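Side-chain contacts in leucine aminopeptidase (Legionella pneumophila, PDB 5GNE), which probably acts as a zinc-dependent aminopeptidase of the M28 family, removing residues from the N termini of peptides: residues Y231-A236 and V319-E324; V259-Q264 and K288-F293; F293-L298 and V306-C311; Y313-H318 and T328-A333. All coordinates share one frame; numbering follows the deposited sequence.

Contact 1: Y231-A236 and V319-E324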
loop_
_atom_site.group_PDB
_atom_site.type_symbol
_atom_site.label_atom_id
_atom_site.label_comp_id
_atom_site.label_asym_id
_atom_site.label_seq_id
_atom_site.Cartn_x
_atom_site.Cartn_y
_atom_site.Cartn_z
ATOM N N TYR A 231 -5.926 2.183 11.632
ATOM C CA TYR A 231 -6.396 2.687 10.354
ATOM C C TYR A 231 -6.382 1.619 9.282
ATOM O O TYR A 231 -5.446 0.795 9.177
ATOM C CB TYR A 231 -5.546 3.879 9.879
ATOM C CG TYR A 231 -5.784 5.158 10.633
ATOM C CD1 TYR A 231 -5.146 5.407 11.844
ATOM C CD2 TYR A 231 -6.630 6.136 10.114
ATOM C CE1 TYR A 231 -5.372 6.601 12.542
ATOM C CE2 TYR A 231 -6.855 7.326 10.798
ATOM C CZ TYR A 231 -6.223 7.545 12.013
ATOM O OH TYR A 231 -6.437 8.716 12.694
ATOM N N PHE A 232 -7.411 1.635 8.460
ATOM C CA PHE A 232 -7.379 0.809 7.276
ATOM C C PHE A 232 -7.540 1.735 6.091
ATOM O O PHE A 232 -8.469 2.536 6.054
ATOM C CB PHE A 232 -8.458 -0.258 7.307
ATOM C CG PHE A 232 -8.341 -1.199 8.476
ATOM C CD1 PHE A 232 -8.929 -0.880 9.697
ATOM C CD2 PHE A 232 -7.657 -2.398 8.357
ATOM C CE1 PHE A 232 -8.824 -1.741 10.778
ATOM C CE2 PHE A 232 -7.547 -3.256 9.425
ATOM C CZ PHE A 232 -8.133 -2.933 10.637
ATOM N N ILE A 233 -6.606 1.652 5.149
ATOM C CA ILE A 233 -6.545 2.574 4.039
ATOM C C ILE A 233 -6.539 1.919 2.662
ATOM O O ILE A 233 -5.844 0.939 2.409
ATOM C CB ILE A 233 -5.303 3.494 4.156
ATOM C CG1 ILE A 233 -5.284 4.178 5.533
ATOM C CG2 ILE A 233 -5.352 4.557 3.105
ATOM C CD1 ILE A 233 -4.120 5.064 5.780
ATOM N N ALA A 234 -7.356 2.470 1.780
ATOM C CA ALA A 234 -7.333 2.163 0.350
ATOM C C ALA A 234 -6.736 3.324 -0.472
ATOM O O ALA A 234 -7.395 4.363 -0.675
ATOM C CB ALA A 234 -8.742 1.841 -0.129
ATOM N N TYR A 235 -5.487 3.175 -0.898
ATOM C CA TYR A 235 -4.816 4.211 -1.673
ATOM C C TYR A 235 -5.327 4.284 -3.097
ATOM O O TYR A 235 -5.410 3.274 -3.803
ATOM C CB TYR A 235 -3.290 3.984 -1.712
ATOM C CG TYR A 235 -2.652 3.808 -0.350
ATOM C CD1 TYR A 235 -2.617 4.858 0.547
ATOM C CD2 TYR A 235 -2.116 2.587 0.047
ATOM C CE1 TYR A 235 -2.037 4.714 1.803
ATOM C CE2 TYR A 235 -1.532 2.438 1.302
ATOM C CZ TYR A 235 -1.488 3.504 2.173
ATOM O OH TYR A 235 -0.915 3.362 3.417
ATOM N N ALA A 236 -5.631 5.499 -3.532
ATOM C CA ALA A 236 -5.894 5.745 -4.947
ATOM C C ALA A 236 -4.571 5.789 -5.714
ATOM O O ALA A 236 -3.528 5.995 -5.131
ATOM C CB ALA A 236 -6.636 7.043 -5.112
ATOM N N VAL A 319 6.758 3.541 0.646
ATOM C CA VAL A 319 7.772 4.552 0.329
ATOM C C VAL A 319 7.359 5.958 0.759
ATOM O O VAL A 319 8.181 6.719 1.270
ATOM C CB VAL A 319 8.111 4.504 -1.184
ATOM C CG1 VAL A 319 8.825 5.752 -1.658
ATOM C CG2 VAL A 319 8.963 3.263 -1.467
ATOM N N ASN A 320 6.108 6.327 0.544
ATOM C CA ASN A 320 5.654 7.638 1.003
ATOM C C ASN A 320 5.678 7.775 2.534
ATOM O O ASN A 320 6.020 8.836 3.077
ATOM C CB ASN A 320 4.285 7.942 0.440
ATOM C CG ASN A 320 4.350 8.331 -1.029
ATOM O OD1 ASN A 320 5.195 9.129 -1.424
ATOM N ND2 ASN A 320 3.485 7.737 -1.853
ATOM N N TRP A 321 5.354 6.699 3.237
ATOM C CA TRP A 321 5.478 6.746 4.683
ATOM C C TRP A 321 6.951 6.876 5.141
ATOM O O TRP A 321 7.262 7.732 5.975
ATOM C CB TRP A 321 4.819 5.504 5.323
ATOM C CG TRP A 321 3.325 5.483 5.180
ATOM C CD1 TRP A 321 2.616 4.832 4.219
ATOM C CD2 TRP A 321 2.344 6.187 5.997
ATOM N NE1 TRP A 321 1.251 5.061 4.389
ATOM C CE2 TRP A 321 1.060 5.877 5.470
ATOM C CE3 TRP A 321 2.430 7.017 7.122
ATOM C CZ2 TRP A 321 -0.126 6.378 6.022
ATOM C CZ3 TRP A 321 1.230 7.526 7.684
ATOM C CH2 TRP A 321 -0.022 7.204 7.128
ATOM N N THR A 322 7.850 6.023 4.646
ATOM C CA THR A 322 9.204 6.092 5.147
ATOM C C THR A 322 9.851 7.426 4.742
ATOM O O THR A 322 10.640 7.965 5.496
ATOM C CB THR A 322 10.080 4.899 4.723
ATOM O OG1 THR A 322 10.825 5.196 3.541
ATOM C CG2 THR A 322 9.242 3.700 4.503
ATOM N N ASN A 323 9.511 7.967 3.576
ATOM C CA ASN A 323 10.036 9.286 3.206
ATOM C C ASN A 323 9.673 10.373 4.196
ATOM O O ASN A 323 10.381 11.368 4.284
ATOM C CB ASN A 323 9.526 9.725 1.831
ATOM C CG ASN A 323 10.297 9.095 0.713
ATOM O OD1 ASN A 323 11.348 8.565 0.948
ATOM N ND2 ASN A 323 9.780 9.152 -0.502
ATOM N N GLU A 324 8.609 10.171 4.969
ATOM C CA GLU A 324 8.166 11.196 5.907
ATOM C C GLU A 324 8.439 10.821 7.348
ATOM O O GLU A 324 7.837 11.383 8.270
ATOM C CB GLU A 324 6.667 11.481 5.731
ATOM C CG GLU A 324 6.318 12.127 4.412
ATOM C CD GLU A 324 6.773 13.591 4.306
ATOM O OE1 GLU A 324 7.515 14.078 5.180
ATOM O OE2 GLU A 324 6.359 14.267 3.341
#
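W321 and Y235 meet through a single polar link: the indole N-H of W321 is given to the phenol oxygen of Y235, with NE1 2.9 Å from OH. The bond is moderately bent, 152° at the hydrogen, and the oxygen sits 18° out of the indole plane, near the edge of the ring system. The two aromatic side chains do not stack; the phenol comes up obliquely and presents its hydroxyl to the pyrrole edge. Because CG of W321 lies anti to its carbonyl carbon (chi1 -68°), the indole reaches from helix 318-323 toward the strand. This long arm bridges segments whose closest CA atoms, CA of Y235 and CA of N320, are 11.3 Å apart. The bond satisfies the indole nitrogen in a buried setting. Beside it, I233 adds an apolar touch, its CD1 resting 4.2 Å from CZ2 of W321 at the benzo edge of the indole. I233 and Y235, two residues apart on one strand, thus both face the helix.

The tyrosine also stands close to the side chain of H191, a zinc ligand, so the contact borders the metal centre of this M28 peptidase domain. Strand 230-235 runs between strands 170-177 and 185-191 in the mixed sheet, and helix 318-323 packs over it next to helix 243-254, where V249 touches W321 and F252 meets the indole edge-to-face.

Contact 2: V259-Q264 and K288-F293. With SO4 (sulfate ion), chain E.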
loop_
_atom_site.group_PDB
_atom_site.type_symbol
_atom_site.label_atom_id
_atom_site.label_comp_id
_atom_site.label_asym_id
_atom_site.label_seq_id
_atom_site.Cartn_x
_atom_site.Cartn_y
_atom_site.Cartn_z
ATOM N N VAL A 259 1.657 8.219 14.426
ATOM C CA VAL A 259 1.625 6.875 13.874
ATOM C C VAL A 259 2.887 6.071 14.194
ATOM O O VAL A 259 3.997 6.417 13.774
ATOM C CB VAL A 259 1.460 6.908 12.350
ATOM C CG1 VAL A 259 1.736 5.526 11.764
ATOM C CG2 VAL A 259 0.081 7.408 11.978
ATOM N N LYS A 260 2.682 4.963 14.892
ATOM C CA LYS A 260 3.761 4.125 15.400
ATOM C C LYS A 260 4.231 3.077 14.400
ATOM O O LYS A 260 5.343 2.588 14.495
ATOM C CB LYS A 260 3.235 3.423 16.671
ATOM C CG LYS A 260 4.209 2.517 17.432
ATOM C CD LYS A 260 3.450 1.713 18.493
ATOM C CE LYS A 260 4.372 1.234 19.595
ATOM N NZ LYS A 260 4.628 2.271 20.614
ATOM N N ALA A 261 3.374 2.714 13.449
ATOM C CA ALA A 261 3.642 1.568 12.580
ATOM C C ALA A 261 2.717 1.498 11.394
ATOM O O ALA A 261 1.513 1.718 11.517
ATOM C CB ALA A 261 3.528 0.263 13.353
ATOM N N VAL A 262 3.298 1.131 10.261
ATOM C CA VAL A 262 2.592 1.045 9.001
ATOM C C VAL A 262 2.909 -0.288 8.298
ATOM O O VAL A 262 4.081 -0.671 8.127
ATOM C CB VAL A 262 2.959 2.243 8.077
ATOM C CG1 VAL A 262 2.183 2.153 6.747
ATOM C CG2 VAL A 262 2.665 3.572 8.772
ATOM N N MET A 263 1.844 -0.991 7.915
ATOM C CA MET A 263 1.914 -2.200 7.089
ATOM C C MET A 263 1.365 -1.943 5.705
ATOM O O MET A 263 0.283 -1.393 5.557
ATOM C CB MET A 263 1.119 -3.328 7.699
ATOM C CG MET A 263 1.125 -4.660 6.859
ATOM S SD MET A 263 0.351 -5.993 7.705
ATOM C CE MET A 263 1.707 -6.534 8.617
ATOM N N GLN A 264 2.133 -2.341 4.693
ATOM C CA GLN A 264 1.693 -2.240 3.309
ATOM C C GLN A 264 1.426 -3.601 2.748
ATOM O O GLN A 264 2.281 -4.508 2.812
ATOM C CB GLN A 264 2.727 -1.521 2.453
ATOM C CG GLN A 264 2.431 -1.519 0.978
ATOM C CD GLN A 264 1.279 -0.638 0.551
ATOM O OE1 GLN A 264 0.605 -0.014 1.372
ATOM N NE2 GLN A 264 1.045 -0.584 -0.775
ATOM N N LYS A 288 13.767 -1.550 9.798
ATOM C CA LYS A 288 14.357 -2.850 10.099
ATOM C C LYS A 288 13.798 -3.419 11.384
ATOM O O LYS A 288 13.473 -4.592 11.425
ATOM C CB LYS A 288 15.890 -2.734 10.194
ATOM C CG LYS A 288 16.683 -4.035 10.458
ATOM C CD LYS A 288 16.549 -5.077 9.355
ATOM C CE LYS A 288 17.393 -6.343 9.632
ATOM N NZ LYS A 288 18.888 -6.127 9.569
ATOM N N GLY A 289 13.570 -2.568 12.379
ATOM C CA GLY A 289 12.935 -2.977 13.626
ATOM C C GLY A 289 11.537 -3.553 13.445
ATOM O O GLY A 289 11.252 -4.653 13.894
ATOM N N LEU A 290 10.669 -2.807 12.773
ATOM C CA LEU A 290 9.318 -3.267 12.471
ATOM C C LEU A 290 9.343 -4.541 11.617
ATOM O O LEU A 290 8.473 -5.409 11.743
ATOM C CB LEU A 290 8.525 -2.161 11.762
ATOM C CG LEU A 290 6.993 -2.230 11.788
ATOM C CD1 LEU A 290 6.492 -2.357 13.225
ATOM C CD2 LEU A 290 6.358 -1.006 11.113
ATOM N N THR A 291 10.332 -4.638 10.733
ATOM C CA THR A 291 10.479 -5.815 9.868
ATOM C C THR A 291 10.929 -7.065 10.626
ATOM O O THR A 291 10.404 -8.154 10.378
ATOM C CB THR A 291 11.455 -5.526 8.706
ATOM O OG1 THR A 291 10.943 -4.426 7.932
ATOM C CG2 THR A 291 11.620 -6.749 7.807
ATOM N N GLU A 292 11.846 -6.925 11.584
ATOM C CA GLU A 292 12.212 -8.089 12.384
ATOM C C GLU A 292 10.991 -8.545 13.178
ATOM O O GLU A 292 10.755 -9.742 13.320
ATOM C CB GLU A 292 13.397 -7.809 13.330
ATOM C CG GLU A 292 14.549 -7.008 12.738
ATOM C CD GLU A 292 15.582 -6.523 13.779
ATOM O OE1 GLU A 292 15.328 -6.642 14.998
ATOM O OE2 GLU A 292 16.656 -6.019 13.366
ATOM N N PHE A 293 10.209 -7.583 13.662
ATOM C CA PHE A 293 8.963 -7.858 14.376
ATOM C C PHE A 293 8.006 -8.687 13.515
ATOM O O PHE A 293 7.475 -9.703 13.967
ATOM C CB PHE A 293 8.320 -6.535 14.790
ATOM C CG PHE A 293 6.943 -6.667 15.423
ATOM C CD1 PHE A 293 6.773 -7.303 16.642
ATOM C CD2 PHE A 293 5.840 -6.099 14.817
ATOM C CE1 PHE A 293 5.525 -7.381 17.234
ATOM C CE2 PHE A 293 4.578 -6.178 15.406
ATOM C CZ PHE A 293 4.420 -6.821 16.607
HETATM S S SO4 E . 2.266 5.487 22.746
HETATM O O1 SO4 E . 1.442 5.023 23.865
HETATM O O2 SO4 E . 3.195 4.436 22.318
HETATM O O3 SO4 E . 1.405 5.872 21.635
HETATM O O4 SO4 E . 3.018 6.663 23.177
#
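Helix 288-302 packs against the mixed beta sheet of the M28 peptidase domain, and L290, in its first turn, is the residue that reaches strand 259-264. The leucine is aimed at A261, the two CA atoms lying 7.5 Å apart. With CG anti to the backbone N (chi1 -159°), L290 extends its branched end to the strand, and both methyls are used: CD2 comes to 3.8 Å from CB of A261, while CD1 lies 4.0 Å from that same CB. The small alanine is therefore met by the fork of the leucine. CD2 has a second neighbour on the strand, the carbonyl oxygen of V262, at 3.8 Å. That oxygen is engaged in the sheet, in a backbone bond to T329 of the adjoining strand 328-332, so the methyl packs beside a carbonyl that already has a partner. The attachment is wholly apolar on the helix side, and L372 of helix 355-373 closes on A261 as well.

At the corner where the chain turns, K260 takes no part in the leucine contact. Its chain is extended up to CE and then bends at the last torsion (chi4 82°), bringing the ammonium to a sulfate ion probably taken from the crystallisation liquor. E184 N and R228 NH2 also bind this anion, and the lysine adds a weak hydrogen bond, NZ lying 3.1 Å from sulfate O2.

Contact 3: F293-L298 and V306-C311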
loop_
_atom_site.group_PDB
_atom_site.type_symbol
_atom_site.label_atom_id
_atom_site.label_comp_id
_atom_site.label_asym_id
_atom_site.label_seq_id
_atom_site.Cartn_x
_atom_site.Cartn_y
_atom_site.Cartn_z
ATOM N N PHE A 293 10.209 -7.583 13.662
ATOM C CA PHE A 293 8.963 -7.858 14.376
ATOM C C PHE A 293 8.006 -8.687 13.515
ATOM O O PHE A 293 7.475 -9.703 13.967
ATOM C CB PHE A 293 8.320 -6.535 14.790
ATOM C CG PHE A 293 6.943 -6.667 15.423
ATOM C CD1 PHE A 293 6.773 -7.303 16.642
ATOM C CD2 PHE A 293 5.840 -6.099 14.817
ATOM C CE1 PHE A 293 5.525 -7.381 17.234
ATOM C CE2 PHE A 293 4.578 -6.178 15.406
ATOM C CZ PHE A 293 4.420 -6.821 16.607
ATOM N N THR A 294 7.801 -8.260 12.270
ATOM C CA THR A 294 6.922 -8.985 11.347
ATOM C C THR A 294 7.423 -10.421 11.129
ATOM O O THR A 294 6.642 -11.375 11.143
ATOM C CB THR A 294 6.798 -8.234 9.999
ATOM O OG1 THR A 294 6.413 -6.873 10.235
ATOM C CG2 THR A 294 5.759 -8.899 9.095
ATOM N N ALA A 295 8.730 -10.565 10.944
ATOM C CA ALA A 295 9.366 -11.880 10.833
ATOM C C ALA A 295 9.023 -12.778 12.032
ATOM O O ALA A 295 8.676 -13.938 11.855
ATOM C CB ALA A 295 10.878 -11.744 10.667
ATOM N N GLU A 296 9.100 -12.256 13.251
ATOM C CA GLU A 296 8.814 -13.123 14.388
ATOM C C GLU A 296 7.326 -13.421 14.539
ATOM O O GLU A 296 6.963 -14.456 15.086
ATOM C CB GLU A 296 9.261 -12.486 15.699
ATOM C CG GLU A 296 10.508 -11.661 15.636
ATOM C CD GLU A 296 10.788 -10.960 16.948
ATOM O OE1 GLU A 296 9.978 -10.101 17.370
ATOM O OE2 GLU A 296 11.824 -11.266 17.558
ATOM N N LEU A 297 6.469 -12.555 14.001
ATOM C CA LEU A 297 5.042 -12.838 14.014
ATOM C C LEU A 297 4.782 -13.997 13.061
ATOM O O LEU A 297 4.036 -14.935 13.381
ATOM C CB LEU A 297 4.221 -11.598 13.634
ATOM C CG LEU A 297 4.237 -10.325 14.522
ATOM C CD1 LEU A 297 3.511 -9.206 13.799
ATOM C CD2 LEU A 297 3.637 -10.509 15.908
ATOM N N LEU A 298 5.450 -13.961 11.910
ATOM C CA LEU A 298 5.295 -15.031 10.925
ATOM C C LEU A 298 5.741 -16.378 11.487
ATOM O O LEU A 298 5.045 -17.394 11.358
ATOM C CB LEU A 298 6.082 -14.706 9.657
ATOM C CG LEU A 298 5.403 -13.778 8.638
ATOM C CD1 LEU A 298 6.291 -13.531 7.430
ATOM C CD2 LEU A 298 4.061 -14.353 8.206
ATOM N N VAL A 306 10.076 -17.627 6.593
ATOM C CA VAL A 306 10.236 -16.199 6.336
ATOM C C VAL A 306 11.329 -15.936 5.315
ATOM O O VAL A 306 12.497 -16.196 5.589
ATOM C CB VAL A 306 10.597 -15.451 7.600
ATOM C CG1 VAL A 306 10.759 -13.964 7.292
ATOM C CG2 VAL A 306 9.550 -15.694 8.673
ATOM N N GLY A 307 10.954 -15.450 4.137
ATOM C CA GLY A 307 11.928 -15.001 3.152
ATOM C C GLY A 307 12.172 -13.494 3.102
ATOM O O GLY A 307 11.495 -12.709 3.774
ATOM N N TYR A 308 13.165 -13.089 2.320
ATOM C CA TYR A 308 13.482 -11.678 2.131
ATOM C C TYR A 308 13.673 -11.361 0.648
ATOM O O TYR A 308 14.120 -12.195 -0.133
ATOM C CB TYR A 308 14.718 -11.279 2.942
ATOM C CG TYR A 308 14.452 -11.309 4.431
ATOM C CD1 TYR A 308 14.737 -12.444 5.186
ATOM C CD2 TYR A 308 13.898 -10.212 5.083
ATOM C CE1 TYR A 308 14.478 -12.484 6.549
ATOM C CE2 TYR A 308 13.638 -10.239 6.441
ATOM C CZ TYR A 308 13.925 -11.374 7.174
ATOM O OH TYR A 308 13.664 -11.393 8.529
ATOM N N THR A 309 13.293 -10.150 0.267
ATOM C CA THR A 309 13.405 -9.687 -1.112
ATOM C C THR A 309 13.745 -8.189 -1.174
ATOM O O THR A 309 13.688 -7.480 -0.156
ATOM C CB THR A 309 12.106 -10.015 -1.897
ATOM O OG1 THR A 309 12.246 -9.611 -3.261
ATOM C CG2 THR A 309 10.896 -9.333 -1.289
ATOM N N LYS A 310 14.159 -7.726 -2.346
ATOM C CA LYS A 310 14.454 -6.311 -2.560
ATOM C C LYS A 310 13.545 -5.756 -3.654
ATOM O O LYS A 310 12.917 -6.520 -4.388
ATOM C CB LYS A 310 15.929 -6.089 -2.921
ATOM C CG LYS A 310 16.929 -6.207 -1.758
ATOM C CD LYS A 310 17.958 -5.052 -1.804
ATOM C CE LYS A 310 19.127 -5.223 -0.824
ATOM N NZ LYS A 310 20.138 -4.126 -0.973
ATOM N N CYS A 311 13.391 -4.433 -3.679
ATOM C CA CYS A 311 12.503 -3.756 -4.628
ATOM C C CYS A 311 13.218 -2.633 -5.366
ATOM O O CYS A 311 14.230 -2.123 -4.906
ATOM C CB CYS A 311 11.255 -3.186 -3.916
ATOM S SG CYS A 311 9.938 -2.794 -5.080
#
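Apolar contacts dominate where V306, at the start of strand 306-309, packs against helix 288-302. Its two methyls divide the work. CG2 lies 3.7 Å from CB of L298, and CD1 of the same leucine is a little farther off at 4.1 Å, so the valine branch meets the base and one tip of a side chain that crosses it obliquely. CG1 turns instead to A295, one helical turn earlier, approaching its CB at 4.0 Å. The valine torsion makes this division possible: CG1 is anti to the backbone N (chi1 180°) and CG2 anti to the carbonyl carbon, and the fork straddles the i and i+3 positions of the helix.

The arrangement belongs to a beta-alpha-beta unit in which strand 279-282, helix 288-302 and strand 306-309 follow one another. Helix segment and strand run roughly antiparallel, 148° between their directions, with axes 9.3 Å apart. L281 of the neighbouring strand 279-282 touches both A295 and V306.

Contacts of mixed character lie at the margin. The methyl CG2 of V306 is also 3.7 Å from the backbone oxygen of A295, a carbonyl of the helix. The side chain of Y308 leaves the strand to one side, aimed neither at the helix nor away from it, but its far end comes nearer and carries the hydroxyl to the small alanine, where OH stands 3.5 Å from CB of A295. Y308 is exposed, whereas L298 at the other end of the contact is buried.

Contact 4: Y313-H318 and T328-A333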
loop_
_atom_site.group_PDB
_atom_site.type_symbol
_atom_site.label_atom_id
_atom_site.label_comp_id
_atom_site.label_asym_id
_atom_site.label_seq_id
_atom_site.Cartn_x
_atom_site.Cartn_y
_atom_site.Cartn_z
ATOM N N TYR A 313 13.102 1.360 -7.065
ATOM C CA TYR A 313 12.743 2.682 -6.562
ATOM C C TYR A 313 11.230 2.902 -6.581
ATOM O O TYR A 313 10.554 2.459 -7.509
ATOM C CB TYR A 313 13.437 3.770 -7.406
ATOM C CG TYR A 313 13.088 5.173 -6.973
ATOM C CD1 TYR A 313 13.389 5.605 -5.694
ATOM C CD2 TYR A 313 12.421 6.044 -7.824
ATOM C CE1 TYR A 313 13.050 6.860 -5.268
ATOM C CE2 TYR A 313 12.083 7.308 -7.412
ATOM C CZ TYR A 313 12.401 7.710 -6.128
ATOM O OH TYR A 313 12.079 8.956 -5.687
ATOM N N ALA A 314 10.709 3.602 -5.575
ATOM C CA ALA A 314 9.283 3.986 -5.531
ATOM C C ALA A 314 8.428 2.744 -5.748
ATOM O O ALA A 314 7.475 2.715 -6.524
ATOM C CB ALA A 314 8.972 5.047 -6.567
ATOM N N CYS A 315 8.838 1.709 -5.052
ATOM C CA CYS A 315 8.278 0.390 -5.158
ATOM C C CYS A 315 6.777 0.344 -4.881
ATOM O O CYS A 315 5.994 -0.224 -5.663
ATOM C CB CYS A 315 9.023 -0.497 -4.186
ATOM S SG CYS A 315 8.272 -2.234 -4.072
ATOM N N SER A 316 6.365 0.953 -3.774
ATOM C CA SER A 316 4.968 0.888 -3.404
ATOM C C SER A 316 4.677 1.913 -2.328
ATOM O O SER A 316 5.585 2.637 -1.908
ATOM C CB SER A 316 4.613 -0.523 -2.930
ATOM O OG SER A 316 3.209 -0.679 -2.844
ATOM N N ASP A 317 3.436 1.956 -1.850
ATOM C CA ASP A 317 2.994 3.090 -1.036
ATOM C C ASP A 317 3.789 3.279 0.255
ATOM O O ASP A 317 3.865 4.393 0.767
ATOM C CB ASP A 317 1.503 2.954 -0.729
ATOM C CG ASP A 317 0.668 2.934 -2.001
ATOM O OD1 ASP A 317 0.701 3.953 -2.713
ATOM O OD2 ASP A 317 -0.013 1.910 -2.294
ATOM N N HIS A 318 4.368 2.195 0.777
ATOM C CA HIS A 318 5.185 2.270 1.980
ATOM C C HIS A 318 6.261 3.351 1.861
ATOM O O HIS A 318 6.567 4.033 2.840
ATOM C CB HIS A 318 5.816 0.908 2.292
ATOM C CG HIS A 318 6.792 0.440 1.265
ATOM N ND1 HIS A 318 6.418 0.121 -0.024
ATOM C CD2 HIS A 318 8.131 0.248 1.329
ATOM C CE1 HIS A 318 7.484 -0.250 -0.714
ATOM N NE2 HIS A 318 8.535 -0.182 0.085
ATOM N N THR A 328 7.738 1.481 8.825
ATOM C CA THR A 328 7.075 0.813 7.742
ATOM C C THR A 328 7.495 -0.636 7.637
ATOM O O THR A 328 8.653 -0.955 7.814
ATOM C CB THR A 328 7.395 1.589 6.452
ATOM O OG1 THR A 328 6.349 2.538 6.191
ATOM C CG2 THR A 328 7.576 0.711 5.277
ATOM N N THR A 329 6.543 -1.521 7.377
ATOM C CA THR A 329 6.874 -2.901 7.025
ATOM C C THR A 329 6.014 -3.376 5.848
ATOM O O THR A 329 4.867 -2.945 5.694
ATOM C CB THR A 329 6.696 -3.853 8.223
ATOM O OG1 THR A 329 7.093 -5.170 7.833
ATOM C CG2 THR A 329 5.252 -3.915 8.668
ATOM N N TYR A 330 6.565 -4.251 5.018
ATOM C CA TYR A 330 5.903 -4.666 3.777
ATOM C C TYR A 330 6.059 -6.171 3.499
ATOM O O TYR A 330 7.044 -6.598 2.905
ATOM C CB TYR A 330 6.441 -3.809 2.606
ATOM C CG TYR A 330 5.911 -4.094 1.200
ATOM C CD1 TYR A 330 4.781 -4.884 0.967
ATOM C CD2 TYR A 330 6.553 -3.555 0.100
ATOM C CE1 TYR A 330 4.339 -5.139 -0.330
ATOM C CE2 TYR A 330 6.117 -3.796 -1.190
ATOM C CZ TYR A 330 5.020 -4.588 -1.397
ATOM O OH TYR A 330 4.603 -4.794 -2.691
ATOM N N PRO A 331 5.097 -6.991 3.958
ATOM C CA PRO A 331 5.118 -8.419 3.584
ATOM C C PRO A 331 4.612 -8.630 2.146
ATOM O O PRO A 331 3.607 -8.025 1.749
ATOM C CB PRO A 331 4.178 -9.062 4.610
ATOM C CG PRO A 331 3.186 -7.969 4.934
ATOM C CD PRO A 331 3.975 -6.668 4.867
ATOM N N SER A 332 5.281 -9.487 1.381
ATOM C CA SER A 332 4.900 -9.712 -0.011
ATOM C C SER A 332 4.749 -11.199 -0.422
ATOM O O SER A 332 5.477 -12.074 0.042
ATOM C CB SER A 332 5.923 -9.024 -0.901
ATOM O OG SER A 332 5.545 -9.108 -2.251
ATOM N N ALA A 333 3.806 -11.451 -1.328
ATOM C CA ALA A 333 3.521 -12.781 -1.864
ATOM C C ALA A 333 4.687 -13.447 -2.604
ATOM O O ALA A 333 4.821 -14.666 -2.566
ATOM C CB ALA A 333 2.294 -12.712 -2.790
#
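The imidazole of H318 has CD2 of Y330 over one face and two aliphatic groups at its edge, the CG2 methyl of T328 and CB of S316. That tyrosine carbon, CD2, stands 3.5 Å above the imidazole plane, displaced toward the rim and nearest CE1. The two rings meet obliquely, their planes at 48° and their centroids 4.9 Å apart. H318 takes the crowded position between its backbone N and carbonyl carbon (chi1 65°), which swings the ring toward the strand; its CB also packs 3.5 Å from CG2 of T328.

At the edge of the Y330 ring sits the sulfur of C315, a sulfur-aromatic contact in the ring plane, SG being 3.9 Å from CE2. The disulfide to C311 fixes that sulfur. CB of S316 approaches the same ring carbon at 4.0 Å.

The polar ends are held elsewhere: OH of Y330 bonds to the backbone oxygen of D266, and OG of S316 to the carboxylate of D266, a zinc ligand. S316, also bonded to Q264, is thus a second-shell partner that probably helps position this carboxylate. Strand 328-332 lies between strands 259-264 and 279-282 in the mixed sheet; the loop before helix 318-323 folds over it, with Q264 touching H318 and Y330 from one neighbouring strand and L282 touching C315 and Y330 from the other.

How the contacts relate
Contact 1 opens first, on strand 230-235, and closes on helix 318-323 after a long excursion that contains contacts 2 and 3 entirely. Contact 2 joins strand 259-264 to helix 288-302; contact 3 follows in series on that helix, sharing F293, and brings in strand 306-309, at the edge of the sheet. Contact 4 starts in the loop after this strand and ends on strand 328-332, so its segments alternate with those of contact 1. Contacts 2 and 4 meet through neighbouring strands, and T294 OG1 probably bonds T329 OG1 between contacts 3 and 4. Together they tie interior and edge strands to two helices and the zinc-site loop.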